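Local coordinates for ethylbenzene dehydrogenase alpha-subunit (Aromatoleum aromaticum, PDB 2IVF), which holds a molybdenum atom, two pterin guanine dinucleotides and an iron/sulfur cluster as a member of the molybdopterin oxidoreductase family, at residues Ala618-Phe621 and Pro622-Phe626; Ala114-Val117 and Asp118-Asp121; Asp819-Glu823 and Ala824-Leu828. All coordinates share one frame; numbering follows the deposited sequence.

Contact 1 (Ala618-Phe621 and Pro622-Phe626); sequences AKMF and PDVLF
F621 gathers the apolar side of this helical segment, since L625 and F626 both meet its side chain. The methyl CD2 of L625 lies over one ring face, offset toward the rim, in a CH-pi contact 3.9 Å from the F621 centroid. L625 reaches it by running parallel to the F621 side chain, CG trans to its own nitrogen (chi1 178°). F626 comes from another side: its CE1 meets the edge of the F621 ring at CD2, 3.8 Å away, with the ring planes at 84°. In return, CB of F621 makes a CH-pi contact 4.2 Å from the centroid of the F626 ring. One turn apart, M620 and V624 lie side by side, with CE of the methionine 4.1 Å from CG2 of the valine.

The backbone bonds record a change of helix type. D623 N to K619 O (3.1 Å) and V624 N to M620 O (2.9 Å) keep alpha-helical spacing, whereas F626 N reaches five residues back to F621 O at 2.8 Å, nearly straight at 169°. M620 O also draws a weak bond from L625 N, as expected of a pi-type turn. The kink at P622 follows from its missing N-H: A618 O meets the proline CD instead, at 3.3 Å.

Among charged groups, K619 is modelled in a salt bridge with D623, although the carboxylate's place is doubtful.

Around this helix, W549 and L550 of helix 546-553 pack on F621, Y603 of strand 602-606 touches both F621 and L625, and M611 of helix 610-613 meets A618 and P622.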
ATOM      1  N   ALA A 618      12.046   8.669 -18.330  1.00 23.31           N
ATOM      2  CA  ALA A 618      13.172   7.709 -18.346  1.00 24.01           C
ATOM      3  C   ALA A 618      13.983   7.766 -19.642  1.00 24.45           C
ATOM      4  O   ALA A 618      15.157   7.408 -19.663  1.00 24.44           O
ATOM      5  CB  ALA A 618      12.687   6.248 -18.017  1.00 24.02           C
ATOM      6  N   LYS A 619      13.373   8.246 -20.719  1.00 24.32           N
ATOM      7  CA  LYS A 619      14.063   8.468 -21.968  1.00 25.05           C
ATOM      8  C   LYS A 619      14.434   9.933 -22.084  1.00 25.07           C
ATOM      9  O   LYS A 619      15.552  10.250 -22.491  1.00 25.57           O
ATOM     10  CB  LYS A 619      13.157   8.099 -23.139  1.00 26.44           C
ATOM     11  CG  LYS A 619      13.751   8.337 -24.551  1.00 28.03           C
ATOM     12  CD  LYS A 619      14.929   7.404 -24.819  1.00 33.52           C
ATOM     13  CE  LYS A 619      15.351   7.393 -26.318  1.00 33.05           C
ATOM     14  NZ  LYS A 619      16.790   6.986 -26.418  1.00 35.34           N
ATOM     15  N   MET A 620      13.496  10.835 -21.794  1.00 23.76           N
ATOM     16  CA  MET A 620      13.700  12.256 -22.182  1.00 25.31           C
ATOM     17  C   MET A 620      14.685  12.906 -21.217  1.00 24.70           C
ATOM     18  O   MET A 620      15.474  13.771 -21.595  1.00 25.59           O
ATOM     19  CB  MET A 620      12.384  13.028 -22.177  1.00 25.76           C
ATOM     20  CG  MET A 620      11.316  12.484 -23.197  1.00 26.94           C
ATOM     21  SD  MET A 620      12.007  12.185 -24.841  1.00 24.99           S
ATOM     22  CE  MET A 620      11.953  13.859 -25.520  1.00 25.46           C
ATOM     23  N   PHE A 621      14.648  12.489 -19.969  1.00 24.21           N
ATOM     24  CA  PHE A 621      15.570  13.079 -19.003  1.00 25.59           C
ATOM     25  C   PHE A 621      17.048  12.756 -19.333  1.00 26.04           C
ATOM     26  O   PHE A 621      17.836  13.695 -19.558  1.00 25.25           O
ATOM     27  CB  PHE A 621      15.143  12.806 -17.554  1.00 25.07           C
ATOM     28  CG  PHE A 621      14.206  13.870 -17.006  1.00 25.09           C
ATOM     29  CD1 PHE A 621      13.082  14.279 -17.724  1.00 25.02           C
ATOM     30  CD2 PHE A 621      14.444  14.480 -15.798  1.00 25.01           C
ATOM     31  CE1 PHE A 621      12.214  15.243 -17.216  1.00 26.15           C
ATOM     32  CE2 PHE A 621      13.588  15.465 -15.320  1.00 25.08           C
ATOM     33  CZ  PHE A 621      12.481  15.830 -16.014  1.00 24.32           C
ATOM     34  N   PRO A 622      17.434  11.458 -19.366  1.00 27.40           N
ATOM     35  CA  PRO A 622      18.832  11.123 -19.738  1.00 27.75           C
ATOM     36  C   PRO A 622      19.202  11.637 -21.104  1.00 27.87           C
ATOM     37  O   PRO A 622      20.298  12.170 -21.280  1.00 28.60           O
ATOM     38  CB  PRO A 622      18.870   9.577 -19.671  1.00 27.96           C
ATOM     39  CG  PRO A 622      17.810   9.223 -18.727  1.00 28.98           C
ATOM     40  CD  PRO A 622      16.684  10.248 -19.009  1.00 27.89           C
ATOM     41  N   ASP A 623      18.301  11.541 -22.070  1.00 27.04           N
ATOM     42  CA  ASP A 623      18.685  11.872 -23.450  1.00 27.82           C
ATOM     43  C   ASP A 623      18.751  13.357 -23.769  1.00 27.53           C
ATOM     44  O   ASP A 623      19.534  13.770 -24.626  1.00 27.64           O
ATOM     45  CB  ASP A 623      17.748  11.225 -24.456  1.00 27.94           C
ATOM     46  CG  ASP A 623      18.015   9.744 -24.638  1.00 31.81           C
ATOM     47  OD1 ASP A 623      18.819   9.162 -23.871  1.00 33.65           O
ATOM     48  OD2 ASP A 623      17.390   9.163 -25.560  1.00 36.41           O
ATOM     49  N   VAL A 624      17.918  14.158 -23.103  1.00 27.22           N
ATOM     50  CA  VAL A 624      17.770  15.560 -23.498  1.00 25.55           C
ATOM     51  C   VAL A 624      18.167  16.512 -22.375  1.00 25.26           C
ATOM     52  O   VAL A 624      18.932  17.410 -22.609  1.00 24.37           O
ATOM     53  CB  VAL A 624      16.337  15.885 -23.990  1.00 25.79           C
ATOM     54  CG1 VAL A 624      16.280  17.320 -24.480  1.00 24.36           C
ATOM     55  CG2 VAL A 624      15.921  14.937 -25.173  1.00 23.22           C
ATOM     56  N   LEU A 625      17.654  16.319 -21.166  1.00 24.54           N
ATOM     57  CA  LEU A 625      17.942  17.252 -20.068  1.00 24.21           C
ATOM     58  C   LEU A 625      19.302  17.057 -19.397  1.00 24.08           C
ATOM     59  O   LEU A 625      20.107  17.993 -19.278  1.00 22.10           O
ATOM     60  CB  LEU A 625      16.844  17.163 -19.011  1.00 24.12           C
ATOM     61  CG  LEU A 625      17.022  18.038 -17.758  1.00 23.14           C
ATOM     62  CD1 LEU A 625      17.094  19.521 -18.151  1.00 18.18           C
ATOM     63  CD2 LEU A 625      15.953  17.799 -16.709  1.00 21.55           C
ATOM     64  N   PHE A 626      19.545  15.854 -18.891  1.00 24.61           N
ATOM     65  CA  PHE A 626      20.772  15.605 -18.147  1.00 25.12           C
ATOM     66  C   PHE A 626      22.033  16.131 -18.820  1.00 24.65           C
ATOM     67  O   PHE A 626      22.853  16.746 -18.132  1.00 24.92           O
ATOM     68  CB  PHE A 626      20.914  14.128 -17.763  1.00 26.22           C
ATOM     69  CG  PHE A 626      19.909  13.642 -16.766  1.00 26.69           C
ATOM     70  CD1 PHE A 626      19.066  14.510 -16.079  1.00 28.53           C
ATOM     71  CD2 PHE A 626      19.819  12.275 -16.493  1.00 28.96           C
ATOM     72  CE1 PHE A 626      18.166  14.032 -15.142  1.00 28.38           C
ATOM     73  CE2 PHE A 626      18.933  11.797 -15.570  1.00 27.70           C
ATOM     74  CZ  PHE A 626      18.100  12.652 -14.899  1.00 27.93           C
TER

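Contact 2 (Ala114-Val117 and Asp118-Asp121); sequences ACNV and DYVD
Y119 folds back beneath C115, whose SG stands over one face of the tyrosine ring in a sulfur-aromatic contact, 3.8 Å from the centroid and 30° off the normal. The sulfur leans toward the CG-CD1 bond, 3.4 Å from CD1 of Y119. It gets there because chi1 of C115 (63°) places SG between its backbone nitrogen and carbonyl carbon. The turn beneath is a type I beta turn from N116 to Y119, closed by Y119 N on N116 O at 3.0 Å.

A114 approaches the other limb of the loop with its methyl, which meets Y119 O at 3.3 Å and also reaches V120 O. Beside it a water accepts from C115 N (3.0 Å) and donates to V120 O (2.8 Å), joining the two limbs where no direct bond does. D118, at the turn's corner, lays OD1 3.5 Å from CG1 of V117.

Beyond the loop, Y119 OH is hydrogen-bonded to D246, while D121 forms a salt bridge with R233 of the beta-subunit, whose K335 bonds to V117 O. The loop thus pairs a sulfur-ring contact within its own chain with polar groups, V117 O and the D121 carboxylate, that bind the beta-subunit, and R233 probably keeps D121 ionised.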
ATOM      1  N   ALA A 114     -15.054   9.421  16.726  1.00 22.92           N
ATOM      2  CA  ALA A 114     -16.038   9.893  15.760  1.00 23.29           C
ATOM      3  C   ALA A 114     -16.362  11.390  15.993  1.00 23.45           C
ATOM      4  O   ALA A 114     -16.189  11.924  17.103  1.00 22.69           O
ATOM      5  CB  ALA A 114     -17.327   9.025  15.906  1.00 24.79           C
ATOM      6  N   CYS A 115     -16.921  12.022  14.960  1.00 23.28           N
ATOM      7  CA  CYS A 115     -17.399  13.393  15.042  1.00 23.55           C
ATOM      8  C   CYS A 115     -18.497  13.557  16.063  1.00 23.90           C
ATOM      9  O   CYS A 115     -18.537  14.592  16.744  1.00 25.13           O
ATOM     10  CB  CYS A 115     -17.842  13.877  13.653  1.00 22.13           C
ATOM     11  SG  CYS A 115     -19.198  13.007  12.931  1.00 22.96           S
ATOM     12  N   ASN A 116     -19.363  12.549  16.168  1.00 25.50           N
ATOM     13  CA  ASN A 116     -20.347  12.440  17.220  1.00 26.81           C
ATOM     14  C   ASN A 116     -20.853  10.992  17.391  1.00 27.14           C
ATOM     15  O   ASN A 116     -20.480  10.120  16.627  1.00 26.58           O
ATOM     16  CB  ASN A 116     -21.491  13.424  17.018  1.00 27.68           C
ATOM     17  CG  ASN A 116     -22.276  13.152  15.830  1.00 29.48           C
ATOM     18  OD1 ASN A 116     -22.163  13.895  14.825  1.00 35.75           O
ATOM     19  ND2 ASN A 116     -23.152  12.137  15.896  1.00 28.34           N
ATOM     20  N   VAL A 117     -21.750  10.782  18.351  1.00 29.04           N
ATOM     21  CA  VAL A 117     -22.188   9.428  18.783  1.00 29.44           C
ATOM     22  C   VAL A 117     -22.795   8.577  17.693  1.00 29.75           C
ATOM     23  O   VAL A 117     -22.757   7.341  17.743  1.00 30.15           O
ATOM     24  CB  VAL A 117     -23.227   9.529  19.937  1.00 30.70           C
ATOM     25  CG1 VAL A 117     -24.586   9.907  19.358  1.00 30.15           C
ATOM     26  CG2 VAL A 117     -23.298   8.191  20.717  1.00 30.82           C
ATOM     27  N   ASP A 118     -23.389   9.231  16.702  1.00 29.62           N
ATOM     28  CA  ASP A 118     -24.044   8.536  15.630  1.00 30.09           C
ATOM     29  C   ASP A 118     -23.109   8.013  14.545  1.00 28.43           C
ATOM     30  O   ASP A 118     -23.548   7.307  13.654  1.00 30.10           O
ATOM     31  CB  ASP A 118     -25.080   9.468  14.969  1.00 30.99           C
ATOM     32  CG  ASP A 118     -26.164   9.911  15.914  1.00 36.46           C
ATOM     33  OD1 ASP A 118     -26.680   9.070  16.690  1.00 42.58           O
ATOM     34  OD2 ASP A 118     -26.487  11.119  15.880  1.00 42.16           O
ATOM     35  N   TYR A 119     -21.847   8.413  14.560  1.00 26.59           N
ATOM     36  CA  TYR A 119     -20.947   8.089  13.487  1.00 25.30           C
ATOM     37  C   TYR A 119     -19.895   7.079  13.954  1.00 24.59           C
ATOM     38  O   TYR A 119     -19.701   6.878  15.166  1.00 25.27           O
ATOM     39  CB  TYR A 119     -20.269   9.375  12.946  1.00 25.52           C
ATOM     40  CG  TYR A 119     -21.213  10.239  12.122  1.00 24.67           C
ATOM     41  CD1 TYR A 119     -22.070  11.155  12.742  1.00 24.96           C
ATOM     42  CD2 TYR A 119     -21.240  10.152  10.739  1.00 24.32           C
ATOM     43  CE1 TYR A 119     -22.929  11.949  11.998  1.00 25.65           C
ATOM     44  CE2 TYR A 119     -22.116  10.951   9.971  1.00 25.60           C
ATOM     45  CZ  TYR A 119     -22.955  11.874  10.634  1.00 25.26           C
ATOM     46  OH  TYR A 119     -23.851  12.693   9.946  1.00 25.00           O
ATOM     47  N   VAL A 120     -19.234   6.464  12.991  1.00 23.29           N
ATOM     48  CA  VAL A 120     -18.149   5.553  13.238  1.00 22.40           C
ATOM     49  C   VAL A 120     -16.891   6.360  13.455  1.00 22.90           C
ATOM     50  O   VAL A 120     -16.659   7.390  12.797  1.00 21.75           O
ATOM     51  CB  VAL A 120     -17.941   4.591  12.048  1.00 23.82           C
ATOM     52  CG1 VAL A 120     -16.709   3.670  12.288  1.00 24.63           C
ATOM     53  CG2 VAL A 120     -19.263   3.799  11.740  1.00 20.84           C
ATOM     54  N   ASP A 121     -16.069   5.905  14.396  1.00 21.61           N
ATOM     55  CA  ASP A 121     -14.780   6.541  14.632  1.00 21.50           C
ATOM     56  C   ASP A 121     -13.793   6.209  13.522  1.00 21.82           C
ATOM     57  O   ASP A 121     -14.124   5.516  12.535  1.00 21.56           O
ATOM     58  CB  ASP A 121     -14.241   6.233  16.054  1.00 20.57           C
ATOM     59  CG  ASP A 121     -13.895   4.742  16.282  1.00 20.40           C
ATOM     60  OD1 ASP A 121     -13.514   4.049  15.320  1.00 21.48           O
ATOM     61  OD2 ASP A 121     -14.034   4.236  17.449  1.00 22.04           O
TER
HETATM   62  O   HOH W   1     -16.857  10.133  12.621  1.00 14.35           O
HETATM   63  O   HOH W   2     -19.788   7.008  17.831  1.00 39.07           O

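Contact 3 (Asp819-Glu823 and Ala824-Leu828); sequences DWYLE and AGESL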
ATOM      1  N   ASP A 819     -14.387  29.745 -27.843  1.00 21.06           N
ATOM      2  CA  ASP A 819     -14.141  29.314 -29.237  1.00 21.59           C
ATOM      3  C   ASP A 819     -13.423  27.990 -29.387  1.00 21.37           C
ATOM      4  O   ASP A 819     -13.814  27.168 -30.210  1.00 22.20           O
ATOM      5  CB  ASP A 819     -13.369  30.402 -29.993  1.00 20.89           C
ATOM      6  CG  ASP A 819     -14.203  31.657 -30.219  1.00 23.82           C
ATOM      7  OD1 ASP A 819     -15.452  31.573 -30.171  1.00 24.32           O
ATOM      8  OD2 ASP A 819     -13.600  32.725 -30.481  1.00 22.24           O
ATOM      9  N   TRP A 820     -12.390  27.768 -28.586  1.00 21.70           N
ATOM     10  CA  TRP A 820     -11.642  26.517 -28.663  1.00 22.25           C
ATOM     11  C   TRP A 820     -12.526  25.321 -28.344  1.00 21.56           C
ATOM     12  O   TRP A 820     -12.433  24.265 -28.988  1.00 22.61           O
ATOM     13  CB  TRP A 820     -10.473  26.522 -27.694  1.00 22.45           C
ATOM     14  CG  TRP A 820      -9.321  27.409 -28.082  1.00 23.58           C
ATOM     15  CD1 TRP A 820      -9.333  28.483 -28.868  1.00 23.26           C
ATOM     16  CD2 TRP A 820      -8.008  27.319 -27.531  1.00 23.69           C
ATOM     17  NE1 TRP A 820      -8.073  29.051 -28.922  1.00 23.80           N
ATOM     18  CE2 TRP A 820      -7.247  28.348 -28.087  1.00 24.32           C
ATOM     19  CE3 TRP A 820      -7.407  26.442 -26.634  1.00 24.35           C
ATOM     20  CZ2 TRP A 820      -5.896  28.517 -27.789  1.00 23.46           C
ATOM     21  CZ3 TRP A 820      -6.075  26.614 -26.329  1.00 23.50           C
ATOM     22  CH2 TRP A 820      -5.341  27.645 -26.896  1.00 23.69           C
ATOM     23  N   TYR A 821     -13.339  25.447 -27.302  1.00 22.21           N
ATOM     24  CA  TYR A 821     -14.271  24.383 -26.921  1.00 22.09           C
ATOM     25  C   TYR A 821     -15.403  24.136 -27.910  1.00 22.73           C
ATOM     26  O   TYR A 821     -15.719  22.988 -28.252  1.00 22.59           O
ATOM     27  CB  TYR A 821     -14.825  24.629 -25.508  1.00 23.01           C
ATOM     28  CG  TYR A 821     -13.792  24.293 -24.460  1.00 21.42           C
ATOM     29  CD1 TYR A 821     -12.663  25.090 -24.291  1.00 20.21           C
ATOM     30  CD2 TYR A 821     -13.932  23.162 -23.655  1.00 22.21           C
ATOM     31  CE1 TYR A 821     -11.718  24.781 -23.357  1.00 22.48           C
ATOM     32  CE2 TYR A 821     -13.008  22.859 -22.743  1.00 22.47           C
ATOM     33  CZ  TYR A 821     -11.905  23.647 -22.590  1.00 20.44           C
ATOM     34  OH  TYR A 821     -10.999  23.298 -21.661  1.00 25.01           O
ATOM     35  N   LEU A 822     -15.983  25.219 -28.398  1.00 22.48           N
ATOM     36  CA  LEU A 822     -16.952  25.160 -29.456  1.00 22.80           C
ATOM     37  C   LEU A 822     -16.373  24.375 -30.664  1.00 23.83           C
ATOM     38  O   LEU A 822     -16.979  23.404 -31.133  1.00 23.60           O
ATOM     39  CB  LEU A 822     -17.332  26.593 -29.853  1.00 22.87           C
ATOM     40  CG  LEU A 822     -18.280  27.381 -28.937  1.00 22.67           C
ATOM     41  CD1 LEU A 822     -18.526  28.823 -29.492  1.00 22.51           C
ATOM     42  CD2 LEU A 822     -19.592  26.626 -28.836  1.00 22.62           C
ATOM     43  N   GLU A 823     -15.193  24.780 -31.145  1.00 23.80           N
ATOM     44  CA  GLU A 823     -14.589  24.164 -32.336  1.00 23.84           C
ATOM     45  C   GLU A 823     -14.158  22.699 -32.098  1.00 23.37           C
ATOM     46  O   GLU A 823     -14.251  21.891 -33.004  1.00 22.73           O
ATOM     47  CB  GLU A 823     -13.402  24.990 -32.838  1.00 23.99           C
ATOM     48  CG  GLU A 823     -13.853  26.248 -33.591  1.00 26.87           C
ATOM     49  CD  GLU A 823     -12.733  27.122 -34.149  1.00 28.76           C
ATOM     50  OE1 GLU A 823     -11.525  26.761 -34.035  1.00 34.63           O
ATOM     51  OE2 GLU A 823     -13.093  28.192 -34.720  1.00 34.05           O
ATOM     52  N   ALA A 824     -13.667  22.402 -30.894  1.00 22.35           N
ATOM     53  CA  ALA A 824     -13.194  21.059 -30.480  1.00 23.00           C
ATOM     54  C   ALA A 824     -14.324  20.084 -30.224  1.00 22.67           C
ATOM     55  O   ALA A 824     -14.061  18.897 -30.018  1.00 22.23           O
ATOM     56  CB  ALA A 824     -12.374  21.134 -29.191  1.00 22.77           C
ATOM     57  N   GLY A 825     -15.556  20.578 -30.188  1.00 22.85           N
ATOM     58  CA  GLY A 825     -16.710  19.726 -29.923  1.00 22.79           C
ATOM     59  C   GLY A 825     -16.857  19.451 -28.438  1.00 23.36           C
ATOM     60  O   GLY A 825     -17.451  18.457 -28.048  1.00 23.15           O
ATOM     61  N   GLU A 826     -16.335  20.345 -27.603  1.00 22.98           N
ATOM     62  CA  GLU A 826     -16.420  20.145 -26.146  1.00 22.52           C
ATOM     63  C   GLU A 826     -17.197  21.243 -25.382  1.00 22.80           C
ATOM     64  O   GLU A 826     -17.056  21.381 -24.145  1.00 22.50           O
ATOM     65  CB  GLU A 826     -15.019  19.992 -25.554  1.00 22.30           C
ATOM     66  CG  GLU A 826     -14.304  18.818 -26.065  1.00 23.24           C
ATOM     67  CD  GLU A 826     -13.023  18.522 -25.353  1.00 23.98           C
ATOM     68  OE1 GLU A 826     -12.899  18.854 -24.152  1.00 27.10           O
ATOM     69  OE2 GLU A 826     -12.150  17.910 -26.013  1.00 23.53           O
ATOM     70  N   SER A 827     -18.033  22.002 -26.065  1.00 22.11           N
ATOM     71  CA  SER A 827     -18.839  23.023 -25.369  1.00 22.91           C
ATOM     72  C   SER A 827     -19.768  22.418 -24.332  1.00 22.74           C
ATOM     73  O   SER A 827     -19.968  23.005 -23.268  1.00 23.82           O
ATOM     74  CB  SER A 827     -19.640  23.830 -26.358  1.00 22.80           C
ATOM     75  OG  SER A 827     -20.437  22.976 -27.173  1.00 24.87           O
ATOM     76  N   LEU A 828     -20.305  21.233 -24.619  1.00 22.34           N
ATOM     77  CA  LEU A 828     -21.011  20.444 -23.616  1.00 23.24           C
ATOM     78  C   LEU A 828     -20.180  19.239 -23.209  1.00 23.84           C
ATOM     79  O   LEU A 828     -19.328  18.779 -23.980  1.00 24.94           O
ATOM     80  CB  LEU A 828     -22.369  19.959 -24.154  1.00 22.92           C
ATOM     81  CG  LEU A 828     -23.530  20.959 -24.242  1.00 22.64           C
ATOM     82  CD1 LEU A 828     -24.719  20.329 -24.978  1.00 22.74           C
ATOM     83  CD2 LEU A 828     -23.957  21.471 -22.819  1.00 21.55           C
TER
HETATM   84  O   HOH W   3     -18.971  21.933 -29.092  1.00 31.83           O
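L822 and S827 meet across the end of the helix, the methyl CD2 of the leucine lying 3.7 Å from the serine CB. Next to them Y821 sets its ring edge, at CD2, against E826: the carbonyl oxygen lies in the ring plane 3.6 Å away, and the same CD2 is 3.9 Å from the glutamate CB.

These touches are fixed by the backbone. E826 N bonds to Y821 O at 2.8 Å with an N-H...O angle of 154°, and G825 N makes a weaker bond to L822 O at 3.3 Å. Together with the positive phi of G825 (80°) they form a Schellman motif, which stops the helix and turns the chain back across its last turn. One step earlier, A824 N still keeps the ordinary helical bond to W820 O. A water extends the cap by donating to L822 O and bonding S827 OG, 2.6 Å away. The serine oxygen can reach it because chi1 of 55° tucks it between backbone nitrogen and carbonyl carbon.

Farther out, the Y821 ring stacks on F952, R459 binds the carbonyls of E826 and S827, and K832 bonds to A824 O. The carboxylate of E826 is gripped by K832 and K941. Such cations at a helix C-terminus probably offset its partial negative charge, and the two lysines would favour an ionised E826.

Read from the N terminus, the three sites come in the order contact 2, contact 1, contact 3, and each is a short-range closure within one continuous segment, so none encloses or crosses another. Contact 2 shapes the loop between strand 102-108 and helix 134-137 at the border with the beta-subunit. Contact 1 lies on helix 617-625, between strands 602-606 and 631-636 of the mixed sheet they share. Contact 3 finishes helix 819-824 on the way to strand 843-846, in the sheet near the C terminus. Contacts 1 and 2 lie on opposite sides of the chain's centre, their own centres about 51 Å apart; contact 3 is about 35 Å from contact 1, centre to centre.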